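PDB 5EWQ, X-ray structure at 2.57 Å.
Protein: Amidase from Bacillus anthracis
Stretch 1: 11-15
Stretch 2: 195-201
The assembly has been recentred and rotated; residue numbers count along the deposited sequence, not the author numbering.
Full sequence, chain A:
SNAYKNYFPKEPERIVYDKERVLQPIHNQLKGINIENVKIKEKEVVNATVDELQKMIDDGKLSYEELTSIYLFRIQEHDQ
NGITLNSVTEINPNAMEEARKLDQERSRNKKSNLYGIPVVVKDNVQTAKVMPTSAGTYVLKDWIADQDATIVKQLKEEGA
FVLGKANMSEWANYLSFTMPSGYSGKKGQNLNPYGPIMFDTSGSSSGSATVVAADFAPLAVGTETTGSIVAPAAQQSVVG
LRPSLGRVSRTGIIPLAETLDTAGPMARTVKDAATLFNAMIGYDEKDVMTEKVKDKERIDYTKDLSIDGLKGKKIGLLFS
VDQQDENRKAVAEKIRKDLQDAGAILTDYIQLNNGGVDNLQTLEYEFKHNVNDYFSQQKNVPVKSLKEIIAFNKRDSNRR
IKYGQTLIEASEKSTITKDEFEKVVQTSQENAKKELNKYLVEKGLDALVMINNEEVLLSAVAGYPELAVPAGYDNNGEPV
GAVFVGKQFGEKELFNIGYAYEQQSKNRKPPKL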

# COMPACT_ATOMS: atom_id res chain seq x y z
N GLU A 11 8.36 -6.04 20.15
CA GLU A 11 6.91 -6.17 20.11
C GLU A 11 6.22 -4.81 19.99
O GLU A 11 6.71 -3.81 20.50
CB GLU A 11 6.42 -6.89 21.37
CG GLU A 11 6.85 -6.23 22.67
CD GLU A 11 6.33 -6.94 23.89
OE1 GLU A 11 6.89 -6.73 24.99
OE2 GLU A 11 5.35 -7.71 23.76
N PRO A 12 5.07 -4.78 19.29
CA PRO A 12 4.27 -3.56 19.19
C PRO A 12 3.51 -3.27 20.48
O PRO A 12 2.95 -4.18 21.09
CB PRO A 12 3.31 -3.86 18.04
CG PRO A 12 3.17 -5.34 18.06
CD PRO A 12 4.51 -5.88 18.49
N GLU A 13 3.50 -2.00 20.89
CA GLU A 13 2.77 -1.59 22.08
C GLU A 13 1.70 -0.57 21.71
O GLU A 13 1.72 -0.01 20.62
CB GLU A 13 3.72 -0.99 23.12
CG GLU A 13 4.93 -1.85 23.43
CD GLU A 13 5.85 -1.21 24.45
OE1 GLU A 13 7.08 -1.43 24.38
OE2 GLU A 13 5.34 -0.49 25.34
N ARG A 14 0.75 -0.33 22.61
CA ARG A 14 -0.28 0.67 22.36
C ARG A 14 0.28 2.07 22.58
O ARG A 14 0.03 2.70 23.62
CB ARG A 14 -1.50 0.43 23.25
CG ARG A 14 -2.42 -0.66 22.73
CD ARG A 14 -3.75 -0.67 23.45
NE ARG A 14 -4.69 -1.60 22.83
CZ ARG A 14 -5.54 -1.28 21.86
NH1 ARG A 14 -5.57 -0.04 21.39
NH2 ARG A 14 -6.35 -2.19 21.36
N ILE A 15 1.03 2.56 21.60
CA ILE A 15 1.62 3.89 21.66
C ILE A 15 0.99 4.81 20.62
O ILE A 15 0.97 4.49 19.43
CB ILE A 15 3.14 3.84 21.44
CG1 ILE A 15 3.80 2.87 22.42
CG2 ILE A 15 3.74 5.22 21.57
CD1 ILE A 15 5.29 2.73 22.23
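Stretch 2 (195-201) GPIMFDT

Two loop segments from distant parts of one chain, neither with regular helix or strand, meet in a small, largely nonpolar contact that buries 272 Å² in all and contains no hydrogen bond from one stretch to the other. Stretch 2 makes a tight turn from Gly195 to Phe199, where Met198 N donates to Pro196 O (2.5 Å) and Phe199 N to Gly195 O (2.8 Å), and then extends through Asp200; Ile197, at the bend, has a positive phi (63/-49). Stretch 1 is mostly extended, and the backbones come closest where Pro12 CA lies 6.1 Å from Ile197 CA. The order of contacts is reversed: Pro12 meets Ile197 and Asp200, Arg14 meets Ile197 and Pro196. Glu11 makes no contact. The CA-to-CB bond of Pro12 points toward stretch 2; its CG lies 4.2 Å from Asp200 OD1, its carbonyl O 3.3 Å from Ile197 CD1. That of Glu13 points away; the closest approach is from its backbone, Glu13 C to Ile197 CD1 at 3.9 Å, and Glu13 O accepts from Ile15 N (2.8 Å). That of Arg14 points sideways, but the side-chain end comes nearer: Arg14 CG lies 4.1 Å from Ile197 CD1, and NH2 3.6 Å from Pro196 CB, oblique to the guanidinium. Ile197 CD1 thus packs along the chain from Pro12 to Arg14, with both chi angles m. Ile15 is out of reach.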

# COMPACT_ATOMS: atom_id res chain seq x y z
N GLY A 195 -6.84 -8.13 15.26
CA GLY A 195 -6.33 -8.52 16.56
C GLY A 195 -5.16 -7.67 17.00
O GLY A 195 -4.00 -8.05 16.81
N PRO A 196 -5.45 -6.50 17.60
CA PRO A 196 -4.43 -5.56 18.08
C PRO A 196 -3.43 -6.22 19.03
O PRO A 196 -3.83 -7.10 19.80
CB PRO A 196 -5.26 -4.50 18.82
CG PRO A 196 -6.60 -4.56 18.16
CD PRO A 196 -6.81 -6.00 17.83
N ILE A 197 -2.17 -5.82 18.94
CA ILE A 197 -1.07 -6.39 19.73
C ILE A 197 -0.83 -7.87 19.42
O ILE A 197 0.31 -8.28 19.19
CB ILE A 197 -1.31 -6.22 21.25
CG1 ILE A 197 -1.54 -4.75 21.60
CG2 ILE A 197 -0.14 -6.79 22.04
CD1 ILE A 197 -0.36 -3.86 21.26
N MSE A 198 -1.90 -8.66 19.42
CA MSE A 198 -1.83 -10.08 19.12
C MSE A 198 -1.22 -10.35 17.75
O MSE A 198 -0.31 -11.16 17.61
CB MSE A 198 -3.22 -10.71 19.20
CG MSE A 198 -3.22 -12.23 19.25
SE MSE A 198 -5.00 -12.98 18.99
CE MSE A 198 -6.01 -11.75 20.11
N PHE A 199 -1.72 -9.65 16.74
CA PHE A 199 -1.23 -9.81 15.37
C PHE A 199 -0.46 -8.58 14.92
O PHE A 199 -0.91 -7.45 15.10
CB PHE A 199 -2.40 -10.07 14.41
CG PHE A 199 -3.23 -11.27 14.76
CD1 PHE A 199 -2.64 -12.38 15.35
CD2 PHE A 199 -4.59 -11.28 14.51
CE1 PHE A 199 -3.41 -13.49 15.67
CE2 PHE A 199 -5.36 -12.39 14.83
CZ PHE A 199 -4.76 -13.49 15.41
N ASP A 200 0.72 -8.80 14.34
CA ASP A 200 1.49 -7.71 13.76
C ASP A 200 0.75 -7.13 12.56
O ASP A 200 -0.14 -7.78 12.00
CB ASP A 200 2.88 -8.18 13.34
CG ASP A 200 3.95 -7.82 14.36
OD1 ASP A 200 4.46 -6.68 14.31
OD2 ASP A 200 4.28 -8.67 15.21
N THR A 201 1.11 -5.92 12.17
CA THR A 201 0.48 -5.27 11.03
C THR A 201 1.28 -5.47 9.76
O THR A 201 0.79 -5.24 8.65
CB THR A 201 0.31 -3.76 11.26
OG1 THR A 201 1.60 -3.17 11.45
CG2 THR A 201 -0.55 -3.50 12.47